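Local coordinates for protein 3-ketosteroid-delta4-5alpha-dehydrogenase (Rhodococcus jostii, PDB 4AT2) that probably catalyses the FAD-dependent dehydrogenation of 3-ketosteroids in bacterial steroid catabolism, introducing the delta4 double bond of 4-androstene-3,17-dione, at residues Met269-Leu277 with Ala304-Ala312; Phe472-Cys482 with Ser491-Ala502. All coordinates share one frame; numbering follows the deposited sequence.

Interaction 1 of 2, residues Met269-Leu277 with Ala304-Ala312; sequences MIEAHAPRL and AHMDATEVA. With ASD (4-androstene-3-17-dione), chain B.
Met269 opens the contact by setting its CE against CE of Met306, 4.1 Å away, where the two thioether chains meet at a slant. The motif is the C-terminal end of helix 267-273, continuing into a 3-10 turn at 275-277, laid over the type I beta turn His305-Ala308 that leads into strand 309-313 of a three-stranded antiparallel sheet. One helical turn on, His273 lies alongside Met306, both side chains pointing the same way. The methionine folds back at chi2 and chi3 (-66° and -73°), which brings its CE over one face of the imidazole in a CH-pi contact, 3.8 Å from the ring centroid; CB of Ala272 lies over the other face, and the ring is sandwiched between them. The carbonyl of His273 receives a CA-H...O contact from Asp307, with CA 3.2 Å from O. At Ala274, where the helix ends, the methyl touches both Met306 O and CG2 of Thr309. Arg276 reaches past the turn without making a salt bridge: its NH2 is 4.4 Å from OD2 of Asp307, which lies well out of the guanidinium plane, so any attraction is probably that of the charges alone, with no N-H pointing at the oxygen. The firm link is water 1, which accepts from Arg276 NE and donates to Asp307 O, while Phe349 makes a cation-pi contact with the arginine. Asp307 also packs against Asp307 of the second subunit, placing this turn at the dimer interface. Strand 309-313 then runs to the steroid pocket, where Glu310 and Ala312 touch 4-androstene-3,17-dione. Leu277 and Thr309 meet tip to tip, CD1 3.6 Å from CG2, while OG1 on the other branch of the threonine is hydrogen-bonded to water 1 at 2.8 Å.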
loop_
_atom_site.group_PDB
_atom_site.type_symbol
_atom_site.label_atom_id
_atom_site.label_comp_id
_atom_site.label_asym_id
_atom_site.label_seq_id
_atom_site.Cartn_x
_atom_site.Cartn_y
_atom_site.Cartn_z
ATOM N N MET A 269 2.600 -9.969 9.462
ATOM C CA MET A 269 1.771 -9.549 8.337
ATOM C C MET A 269 1.565 -8.043 8.290
ATOM O O MET A 269 1.543 -7.466 7.207
ATOM C CB MET A 269 0.431 -10.274 8.348
ATOM C CG MET A 269 0.566 -11.743 7.976
ATOM S SD MET A 269 -0.998 -12.639 7.988
ATOM C CE MET A 269 -1.664 -12.110 6.407
ATOM N N ILE A 270 1.403 -7.409 9.450
ATOM C CA ILE A 270 1.282 -5.938 9.489
ATOM C C ILE A 270 2.556 -5.307 8.923
ATOM O O ILE A 270 2.492 -4.402 8.096
ATOM C CB ILE A 270 0.981 -5.410 10.917
ATOM C CG1 ILE A 270 -0.457 -5.740 11.324
ATOM C CG2 ILE A 270 1.242 -3.907 11.023
ATOM C CD1 ILE A 270 -1.530 -5.026 10.506
ATOM N N GLU A 271 3.714 -5.826 9.326
ATOM C CA GLU A 271 4.967 -5.246 8.848
ATOM C C GLU A 271 5.148 -5.442 7.342
ATOM O O GLU A 271 5.579 -4.524 6.642
ATOM C CB GLU A 271 6.154 -5.808 9.626
ATOM C CG GLU A 271 7.497 -5.258 9.174
ATOM C CD GLU A 271 8.655 -6.013 9.794
ATOM O OE1 GLU A 271 8.761 -7.242 9.587
ATOM O OE2 GLU A 271 9.464 -5.372 10.480
ATOM N N ALA A 272 4.795 -6.631 6.851
ATOM C CA ALA A 272 4.975 -6.983 5.445
ATOM C C ALA A 272 3.978 -6.301 4.523
ATOM O O ALA A 272 4.310 -5.998 3.371
ATOM C CB ALA A 272 4.883 -8.499 5.272
ATOM N N HIS A 273 2.765 -6.056 5.024
ATOM C CA HIS A 273 1.652 -5.658 4.154
ATOM C C HIS A 273 1.052 -4.313 4.433
ATOM O O HIS A 273 0.607 -3.627 3.499
ATOM C CB HIS A 273 0.517 -6.676 4.229
ATOM C CG HIS A 273 0.882 -8.062 3.747
ATOM N ND1 HIS A 273 1.349 -8.306 2.502
ATOM C CD2 HIS A 273 0.753 -9.301 4.370
ATOM C CE1 HIS A 273 1.541 -9.628 2.349
ATOM N NE2 HIS A 273 1.176 -10.239 3.496
ATOM N N ALA A 274 0.966 -3.946 5.709
ATOM C CA ALA A 274 0.283 -2.719 6.107
ATOM C C ALA A 274 1.087 -1.968 7.177
ATOM O O ALA A 274 0.586 -1.692 8.267
ATOM C CB ALA A 274 -1.137 -3.041 6.587
ATOM N N PRO A 275 2.357 -1.638 6.867
ATOM C CA PRO A 275 3.256 -1.128 7.905
ATOM C C PRO A 275 2.865 0.238 8.494
ATOM O O PRO A 275 3.406 0.623 9.534
ATOM C CB PRO A 275 4.619 -1.062 7.193
ATOM C CG PRO A 275 4.289 -0.958 5.753
ATOM C CD PRO A 275 3.039 -1.765 5.563
ATOM N N ARG A 276 1.945 0.952 7.849
ATOM C CA ARG A 276 1.442 2.210 8.432
ATOM C C ARG A 276 0.694 1.978 9.756
ATOM O O ARG A 276 0.463 2.927 10.518
ATOM C CB ARG A 276 0.603 3.009 7.419
ATOM C CG ARG A 276 1.438 3.552 6.255
ATOM C CD ARG A 276 0.653 4.433 5.291
ATOM N NE ARG A 276 -0.328 3.688 4.502
ATOM C CZ ARG A 276 -0.863 4.120 3.359
ATOM N NH1 ARG A 276 -0.513 5.302 2.848
ATOM N NH2 ARG A 276 -1.755 3.371 2.724
ATOM N N LEU A 277 0.342 0.718 10.049
ATOM C CA LEU A 277 -0.331 0.372 11.311
ATOM C C LEU A 277 0.600 -0.099 12.425
ATOM O O LEU A 277 0.147 -0.344 13.539
ATOM C CB LEU A 277 -1.420 -0.694 11.093
ATOM C CG LEU A 277 -2.690 -0.210 10.389
ATOM C CD1 LEU A 277 -3.715 -1.336 10.400
ATOM C CD2 LEU A 277 -3.266 1.064 11.002
ATOM N N ALA A 304 -5.654 -9.222 -2.487
ATOM C CA ALA A 304 -5.768 -7.878 -3.037
ATOM C C ALA A 304 -5.737 -6.835 -1.928
ATOM O O ALA A 304 -6.200 -7.084 -0.805
ATOM C CB ALA A 304 -7.033 -7.737 -3.867
ATOM N N HIS A 305 -5.145 -5.683 -2.258
ATOM C CA HIS A 305 -5.188 -4.479 -1.410
ATOM C C HIS A 305 -4.733 -4.718 -0.004
ATOM O O HIS A 305 -5.330 -4.219 0.947
ATOM C CB HIS A 305 -6.570 -3.819 -1.473
ATOM C CG HIS A 305 -7.040 -3.569 -2.882
ATOM N ND1 HIS A 305 -6.421 -2.689 -3.706
ATOM C CD2 HIS A 305 -8.051 -4.167 -3.627
ATOM C CE1 HIS A 305 -7.027 -2.704 -4.904
ATOM N NE2 HIS A 305 -8.023 -3.611 -4.860
ATOM N N MET A 306 -3.643 -5.470 0.131
ATOM C CA MET A 306 -3.139 -5.848 1.449
ATOM C C MET A 306 -2.656 -4.665 2.283
ATOM O O MET A 306 -2.508 -4.780 3.502
ATOM C CB MET A 306 -2.068 -6.937 1.342
ATOM C CG MET A 306 -2.646 -8.265 0.859
ATOM S SD MET A 306 -3.783 -9.017 2.033
ATOM C CE MET A 306 -2.664 -9.603 3.303
ATOM N N ASP A 307 -2.437 -3.536 1.612
ATOM C CA ASP A 307 -2.024 -2.307 2.277
ATOM C C ASP A 307 -3.195 -1.464 2.787
ATOM O O ASP A 307 -2.964 -0.482 3.481
ATOM C CB ASP A 307 -1.215 -1.462 1.302
ATOM C CG ASP A 307 -2.013 -1.095 0.068
ATOM O OD1 ASP A 307 -2.552 -1.997 -0.615
ATOM O OD2 ASP A 307 -2.104 0.097 -0.235
ATOM N N ALA A 308 -4.434 -1.826 2.441
ATOM C CA ALA A 308 -5.595 -0.974 2.758
ATOM C C ALA A 308 -5.917 -1.013 4.248
ATOM O O ALA A 308 -5.972 -2.084 4.853
ATOM C CB ALA A 308 -6.811 -1.383 1.935
ATOM N N THR A 309 -6.093 0.163 4.846
ATOM C CA THR A 309 -6.362 0.248 6.285
ATOM C C THR A 309 -7.398 1.309 6.624
ATOM O O THR A 309 -7.279 2.462 6.193
ATOM C CB THR A 309 -5.092 0.591 7.095
ATOM O OG1 THR A 309 -4.564 1.838 6.634
ATOM C CG2 THR A 309 -4.025 -0.473 6.914
ATOM N N GLU A 310 -8.389 0.911 7.419
ATOM C CA GLU A 310 -9.255 1.865 8.094
ATOM C C GLU A 310 -8.390 2.634 9.093
ATOM O O GLU A 310 -7.478 2.052 9.698
ATOM C CB GLU A 310 -10.381 1.131 8.828
ATOM C CG GLU A 310 -11.339 2.046 9.596
ATOM C CD GLU A 310 -10.899 2.431 11.014
ATOM O OE1 GLU A 310 -9.966 1.826 11.592
ATOM O OE2 GLU A 310 -11.509 3.362 11.589
ATOM N N VAL A 311 -8.666 3.926 9.270
ATOM C CA VAL A 311 -7.912 4.750 10.224
ATOM C C VAL A 311 -8.874 5.659 10.973
ATOM O O VAL A 311 -9.543 6.487 10.365
ATOM C CB VAL A 311 -6.828 5.612 9.535
ATOM C CG1 VAL A 311 -6.007 6.341 10.588
ATOM C CG2 VAL A 311 -5.906 4.769 8.646
ATOM N N ALA A 312 -8.937 5.502 12.290
ATOM C CA ALA A 312 -9.761 6.354 13.141
ATOM C C ALA A 312 -8.900 7.491 13.678
ATOM O O ALA A 312 -7.681 7.415 13.634
ATOM C CB ALA A 312 -10.349 5.543 14.283
HETATM C C1 ASD B . -14.557 2.078 13.224
HETATM C C10 ASD B . -15.227 3.370 13.725
HETATM C C11 ASD B . -13.310 3.790 15.409
HETATM C C12 ASD B . -12.848 4.125 16.848
HETATM C C13 ASD B . -13.707 5.238 17.442
HETATM C C14 ASD B . -15.173 4.817 17.368
HETATM C C15 ASD B . -15.914 5.733 18.354
HETATM C C16 ASD B . -14.950 5.829 19.549
HETATM C C17 ASD B . -13.616 5.457 18.922
HETATM C C18 ASD B . -13.372 6.596 16.817
HETATM C C19 ASD B . -14.795 4.550 12.850
HETATM C C2 ASD B . -14.991 1.642 11.808
HETATM C C3 ASD B . -16.486 1.769 11.605
HETATM C C4 ASD B . -17.300 2.465 12.633
HETATM C C5 ASD B . -16.736 3.248 13.583
HETATM C C6 ASD B . -17.669 4.057 14.475
HETATM C C7 ASD B . -17.153 4.170 15.909
HETATM C C8 ASD B . -15.702 4.646 15.934
HETATM C C9 ASD B . -14.831 3.589 15.208
HETATM O O1 ASD B . -17.026 1.276 10.615
HETATM O O2 ASD B . -12.566 5.367 19.548
HETATM O O HOH W 1 -2.268 1.729 4.969
#

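Interaction 2 of 2, residues Phe472-Cys482 with Ser491-Ala502; sequences FAAGRCTSGVC and SLGDGSFYGRRA. With FAD (flavin-adenine dinucleotide), chain D.
Gly475 and Gly495 bring the two backbones to a CA-CA distance of 4.0 Å, as the chain leaving strand 471-473 passes helix 490-507 and enters the type I turn Gly475-Thr478. A CB on Gly475 would run into FAD O1P; at Gly495 the lack of a side chain goes with the close approach. Before this crossing, the Ala474 methyl presses on the helix backbone, CB 3.4 Å from Gly499 N, and Phe472 CB packs against Ala502 CB. Beyond it, Arg476 bends at chi2 and chi3 (-77° and 66°), which turns its guanidinium edge to the helix. NH1 donates to Ser491 OG and, at 2.9 Å, to Asp494 OD1; NH2 also reaches OD1, so both nitrogens grip one oxygen in a salt bridge, with the two planes 68° apart. The other oxygen, OD2, accepts a hydrogen bond from Val481 N, above the carboxylate plane, and waters 2 and 3 donate to OD1 and OD2, so that both oxygens of the buried carboxylate have partners. Ser491 OG and FAD O3' are hydrogen-bonded at 2.7 Å. Were Arg476 replaced by an alanine, Asp494 would probably lose its countercharge and Ser491 OG one of the bonds that fix its rotation. Arg476 N donates to phosphate oxygen O1P and Leu492 N to flavin O2, consistent with a second, C-terminal part of the FAD site beside the Rossmann-type core.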
loop_
_atom_site.group_PDB
_atom_site.type_symbol
_atom_site.label_atom_id
_atom_site.label_comp_id
_atom_site.label_asym_id
_atom_site.label_seq_id
_atom_site.Cartn_x
_atom_site.Cartn_y
_atom_site.Cartn_z
ATOM N N PHE A 472 -14.668 -20.981 -0.044
ATOM C CA PHE A 472 -15.419 -19.733 -0.098
ATOM C C PHE A 472 -14.975 -18.864 1.056
ATOM O O PHE A 472 -14.375 -19.361 2.020
ATOM C CB PHE A 472 -16.916 -20.041 -0.018
ATOM C CG PHE A 472 -17.352 -21.048 -1.042
ATOM C CD1 PHE A 472 -17.695 -20.633 -2.327
ATOM C CD2 PHE A 472 -17.315 -22.415 -0.751
ATOM C CE1 PHE A 472 -18.045 -21.564 -3.293
ATOM C CE2 PHE A 472 -17.665 -23.352 -1.717
ATOM C CZ PHE A 472 -18.035 -22.921 -2.985
ATOM N N ALA A 473 -15.250 -17.566 0.970
ATOM C CA ALA A 473 -14.797 -16.660 2.038
ATOM C C ALA A 473 -15.539 -15.343 2.015
ATOM O O ALA A 473 -15.958 -14.886 0.953
ATOM C CB ALA A 473 -13.292 -16.420 1.944
ATOM N N ALA A 474 -15.679 -14.729 3.189
ATOM C CA ALA A 474 -16.308 -13.412 3.290
ATOM C C ALA A 474 -15.874 -12.729 4.573
ATOM O O ALA A 474 -15.333 -13.370 5.481
ATOM C CB ALA A 474 -17.824 -13.529 3.230
ATOM N N GLY A 475 -16.134 -11.429 4.647
ATOM C CA GLY A 475 -15.735 -10.648 5.827
ATOM C C GLY A 475 -14.286 -10.223 5.713
ATOM O O GLY A 475 -13.714 -10.202 4.612
ATOM N N ARG A 476 -13.672 -9.885 6.844
ATOM C CA ARG A 476 -12.356 -9.241 6.777
ATOM C C ARG A 476 -11.166 -10.176 6.528
ATOM O O ARG A 476 -10.022 -9.722 6.501
ATOM C CB ARG A 476 -12.118 -8.271 7.951
ATOM C CG ARG A 476 -13.026 -7.026 7.898
ATOM C CD ARG A 476 -12.600 -5.958 6.869
ATOM N NE ARG A 476 -12.709 -6.410 5.468
ATOM C CZ ARG A 476 -13.862 -6.581 4.815
ATOM N NH1 ARG A 476 -15.023 -6.337 5.423
ATOM N NH2 ARG A 476 -13.863 -7.018 3.549
ATOM N N CYS A 477 -11.426 -11.461 6.277
ATOM C CA CYS A 477 -10.368 -12.280 5.685
ATOM C C CYS A 477 -10.295 -12.078 4.171
ATOM O O CYS A 477 -9.408 -12.625 3.516
ATOM C CB CYS A 477 -10.503 -13.761 6.052
ATOM S SG CYS A 477 -11.902 -14.658 5.335
ATOM N N THR A 478 -11.209 -11.270 3.627
ATOM C CA THR A 478 -11.241 -11.001 2.183
ATOM C C THR A 478 -11.046 -9.523 1.887
ATOM O O THR A 478 -11.320 -8.665 2.737
ATOM C CB THR A 478 -12.575 -11.431 1.529
ATOM O OG1 THR A 478 -13.617 -10.505 1.872
ATOM C CG2 THR A 478 -12.961 -12.836 1.967
ATOM N N SER A 479 -10.590 -9.235 0.668
ATOM C CA SER A 479 -10.670 -7.875 0.136
ATOM C C SER A 479 -12.116 -7.660 -0.309
ATOM O O SER A 479 -12.606 -8.355 -1.199
ATOM C CB SER A 479 -9.702 -7.725 -1.042
ATOM O OG SER A 479 -9.654 -6.393 -1.522
ATOM N N GLY A 480 -12.808 -6.720 0.339
ATOM C CA GLY A 480 -14.244 -6.490 0.085
ATOM C C GLY A 480 -14.482 -5.261 -0.770
ATOM O O GLY A 480 -13.789 -5.039 -1.771
ATOM N N VAL A 481 -15.456 -4.444 -0.385
ATOM C CA VAL A 481 -15.713 -3.244 -1.180
ATOM C C VAL A 481 -14.585 -2.212 -1.065
ATOM O O VAL A 481 -14.272 -1.554 -2.050
ATOM C CB VAL A 481 -17.109 -2.632 -0.917
ATOM C CG1 VAL A 481 -18.195 -3.638 -1.303
ATOM C CG2 VAL A 481 -17.266 -2.193 0.538
ATOM N N CYS A 482 -13.966 -2.087 0.108
ATOM C CA CYS A 482 -12.899 -1.086 0.284
ATOM C C CYS A 482 -11.554 -1.548 -0.244
ATOM O O CYS A 482 -11.047 -2.595 0.169
ATOM C CB CYS A 482 -12.734 -0.700 1.759
ATOM S SG CYS A 482 -14.184 0.082 2.475
ATOM N N SER A 491 -17.674 -2.647 6.413
ATOM C CA SER A 491 -17.206 -3.957 6.832
ATOM C C SER A 491 -18.359 -4.871 7.254
ATOM O O SER A 491 -18.440 -6.030 6.804
ATOM C CB SER A 491 -16.163 -3.852 7.933
ATOM O OG SER A 491 -15.638 -5.150 8.141
ATOM N N LEU A 492 -19.260 -4.374 8.099
ATOM C CA LEU A 492 -20.468 -5.153 8.421
ATOM C C LEU A 492 -21.361 -5.316 7.184
ATOM O O LEU A 492 -21.995 -6.362 7.000
ATOM C CB LEU A 492 -21.265 -4.523 9.577
ATOM C CG LEU A 492 -20.577 -4.436 10.950
ATOM C CD1 LEU A 492 -21.589 -4.052 12.028
ATOM C CD2 LEU A 492 -19.815 -5.700 11.324
ATOM N N GLY A 493 -21.385 -4.292 6.336
ATOM C CA GLY A 493 -22.123 -4.353 5.078
ATOM C C GLY A 493 -21.610 -5.420 4.130
ATOM O O GLY A 493 -22.367 -6.310 3.722
ATOM N N ASP A 494 -20.332 -5.353 3.757
ATOM C CA ASP A 494 -19.843 -6.352 2.814
ATOM C C ASP A 494 -19.693 -7.743 3.447
ATOM O O ASP A 494 -19.885 -8.753 2.771
ATOM C CB ASP A 494 -18.656 -5.870 1.933
ATOM C CG ASP A 494 -17.291 -5.957 2.611
ATOM O OD1 ASP A 494 -17.055 -6.833 3.467
ATOM O OD2 ASP A 494 -16.404 -5.157 2.209
ATOM N N GLY A 495 -19.439 -7.785 4.760
ATOM C CA GLY A 495 -19.343 -9.062 5.477
ATOM C C GLY A 495 -20.678 -9.788 5.465
ATOM O O GLY A 495 -20.747 -10.986 5.181
ATOM N N SER A 496 -21.761 -9.066 5.753
ATOM C CA SER A 496 -23.089 -9.706 5.714
ATOM C C SER A 496 -23.537 -10.003 4.279
ATOM O O SER A 496 -24.073 -11.079 4.010
ATOM C CB SER A 496 -24.139 -8.875 6.452
ATOM O OG SER A 496 -24.244 -7.568 5.899
ATOM N N PHE A 497 -23.295 -9.066 3.360
ATOM C CA PHE A 497 -23.729 -9.231 1.966
ATOM C C PHE A 497 -23.005 -10.415 1.314
ATOM O O PHE A 497 -23.639 -11.297 0.703
ATOM C CB PHE A 497 -23.443 -7.930 1.188
ATOM C CG PHE A 497 -24.011 -7.903 -0.208
ATOM C CD1 PHE A 497 -23.367 -8.556 -1.262
ATOM C CD2 PHE A 497 -25.165 -7.170 -0.480
ATOM C CE1 PHE A 497 -23.894 -8.519 -2.553
ATOM C CE2 PHE A 497 -25.688 -7.116 -1.769
ATOM C CZ PHE A 497 -25.057 -7.796 -2.806
ATOM N N TYR A 498 -21.680 -10.429 1.430
ATOM C CA TYR A 498 -20.875 -11.503 0.808
ATOM C C TYR A 498 -20.829 -12.787 1.636
ATOM O O TYR A 498 -20.577 -13.863 1.091
ATOM C CB TYR A 498 -19.496 -11.000 0.321
ATOM C CG TYR A 498 -19.729 -10.084 -0.857
ATOM C CD1 TYR A 498 -20.242 -10.592 -2.045
ATOM C CD2 TYR A 498 -19.544 -8.708 -0.746
ATOM C CE1 TYR A 498 -20.529 -9.767 -3.121
ATOM C CE2 TYR A 498 -19.830 -7.867 -1.807
ATOM C CZ TYR A 498 -20.315 -8.403 -2.991
ATOM O OH TYR A 498 -20.615 -7.566 -4.038
ATOM N N GLY A 499 -21.133 -12.671 2.928
ATOM C CA GLY A 499 -21.403 -13.849 3.769
ATOM C C GLY A 499 -22.584 -14.621 3.197
ATOM O O GLY A 499 -22.494 -15.828 2.977
ATOM N N ARG A 500 -23.686 -13.921 2.928
ATOM C CA ARG A 500 -24.831 -14.545 2.243
ATOM C C ARG A 500 -24.410 -15.288 0.975
ATOM O O ARG A 500 -24.761 -16.462 0.779
ATOM C CB ARG A 500 -25.896 -13.496 1.896
ATOM C CG ARG A 500 -26.683 -12.983 3.095
ATOM C CD ARG A 500 -27.672 -11.910 2.647
ATOM N NE ARG A 500 -28.660 -12.454 1.711
ATOM C CZ ARG A 500 -29.433 -11.714 0.919
ATOM N NH1 ARG A 500 -29.355 -10.387 0.941
ATOM N NH2 ARG A 500 -30.293 -12.309 0.104
ATOM N N ARG A 501 -23.648 -14.608 0.126
ATOM C CA ARG A 501 -23.215 -15.172 -1.150
ATOM C C ARG A 501 -22.361 -16.429 -0.918
ATOM O O ARG A 501 -22.486 -17.409 -1.655
ATOM C CB ARG A 501 -22.441 -14.138 -1.975
ATOM C CG ARG A 501 -23.304 -12.998 -2.508
ATOM C CD ARG A 501 -24.159 -13.427 -3.706
ATOM N NE ARG A 501 -25.016 -12.322 -4.151
ATOM C CZ ARG A 501 -24.619 -11.320 -4.937
ATOM N NH1 ARG A 501 -23.379 -11.281 -5.410
ATOM N NH2 ARG A 501 -25.476 -10.358 -5.264
ATOM N N ALA A 502 -21.514 -16.402 0.115
ATOM C CA ALA A 502 -20.661 -17.558 0.404
ATOM C C ALA A 502 -21.515 -18.747 0.816
ATOM O O ALA A 502 -21.225 -19.883 0.427
ATOM C CB ALA A 502 -19.652 -17.240 1.502
HETATM P PA FAD D . -15.640 -11.121 13.214
HETATM O O1A FAD D . -16.970 -10.504 13.403
HETATM O O2A FAD D . -14.546 -10.741 14.120
HETATM O O5B FAD D . -15.825 -12.711 13.271
HETATM C C5B FAD D . -14.715 -13.589 13.063
HETATM C C4B FAD D . -14.855 -14.788 14.016
HETATM O O4B FAD D . -13.803 -15.700 13.635
HETATM C C3B FAD D . -14.567 -14.353 15.459
HETATM O O3B FAD D . -15.649 -14.798 16.315
HETATM C C2B FAD D . -13.239 -15.041 15.793
HETATM O O2B FAD D . -13.196 -15.421 17.194
HETATM C C1B FAD D . -13.278 -16.264 14.878
HETATM N N9A FAD D . -11.946 -16.826 14.566
HETATM C C8A FAD D . -10.776 -16.191 14.422
HETATM N N7A FAD D . -9.844 -17.096 14.132
HETATM C C5A FAD D . -10.433 -18.307 14.079
HETATM C C6A FAD D . -9.986 -19.563 13.833
HETATM N N6A FAD D . -8.695 -19.750 13.561
HETATM N N1A FAD D . -10.810 -20.625 13.852
HETATM C C2A FAD D . -12.160 -20.454 14.118
HETATM N N3A FAD D . -12.610 -19.161 14.373
HETATM C C4A FAD D . -11.732 -18.124 14.349
HETATM N N1 FAD D . -17.358 -1.973 10.843
HETATM C C2 FAD D . -18.556 -1.566 10.285
HETATM O O2 FAD D . -18.805 -1.862 9.124
HETATM N N3 FAD D . -19.474 -0.826 11.045
HETATM C C4 FAD D . -19.168 -0.461 12.357
HETATM O O4 FAD D . -19.993 0.204 12.990
HETATM C C4X FAD D . -17.952 -0.868 12.918
HETATM N N5 FAD D . -17.613 -0.513 14.182
HETATM C C5X FAD D . -16.352 -0.716 14.611
HETATM C C6 FAD D . -15.912 -0.133 15.804
HETATM C C7 FAD D . -14.612 -0.350 16.268
HETATM C C7M FAD D . -14.223 0.263 17.476
HETATM C C8 FAD D . -13.727 -1.156 15.521
HETATM C C8M FAD D . -12.405 -1.423 15.934
HETATM C C9 FAD D . -14.174 -1.746 14.337
HETATM C C9A FAD D . -15.475 -1.511 13.866
HETATM N N10 FAD D . -15.904 -2.052 12.700
HETATM C C10 FAD D . -17.054 -1.623 12.162
HETATM C "C1'" FAD D . -15.191 -3.166 12.021
HETATM C "C2'" FAD D . -15.983 -4.471 12.196
HETATM O "O2'" FAD D . -16.221 -4.614 13.598
HETATM C "C3'" FAD D . -15.184 -5.678 11.679
HETATM O "O3'" FAD D . -14.389 -5.345 10.526
HETATM C "C4'" FAD D . -16.147 -6.825 11.332
HETATM O "O4'" FAD D . -16.921 -7.128 12.502
HETATM C "C5'" FAD D . -15.371 -8.071 10.899
HETATM O "O5'" FAD D . -16.318 -9.083 10.508
HETATM P P FAD D . -15.835 -10.609 10.315
HETATM O O1P FAD D . -14.780 -10.688 9.299
HETATM O O2P FAD D . -17.069 -11.454 10.188
HETATM O O3P FAD D . -15.038 -10.881 11.711
HETATM O O HOH W 2 -16.745 -9.576 2.576
HETATM O O HOH W 3 -14.348 -3.529 2.675
#

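Interaction 1 closes before interaction 2 opens along the chain, and their centres are about 18 Å apart. Both lie close to the middle of the molecule, and they touch directly where His305 CD2 packs against Ser479 OG at 3.5 Å. They use different sheets: residues 309-312 belong to the three-stranded antiparallel sheet with strand 444-452, whereas Phe472 and Ala473 lie on an outermost strand of the five-stranded parallel sheet. The first contact runs from the dimer interface, where Asp307 meets the second subunit, to the steroid pocket, to which it supplies Glu310 and Ala312. The second supplies ligands of FAD, the Ser491 side chain lying about 6 Å from the bound steroid.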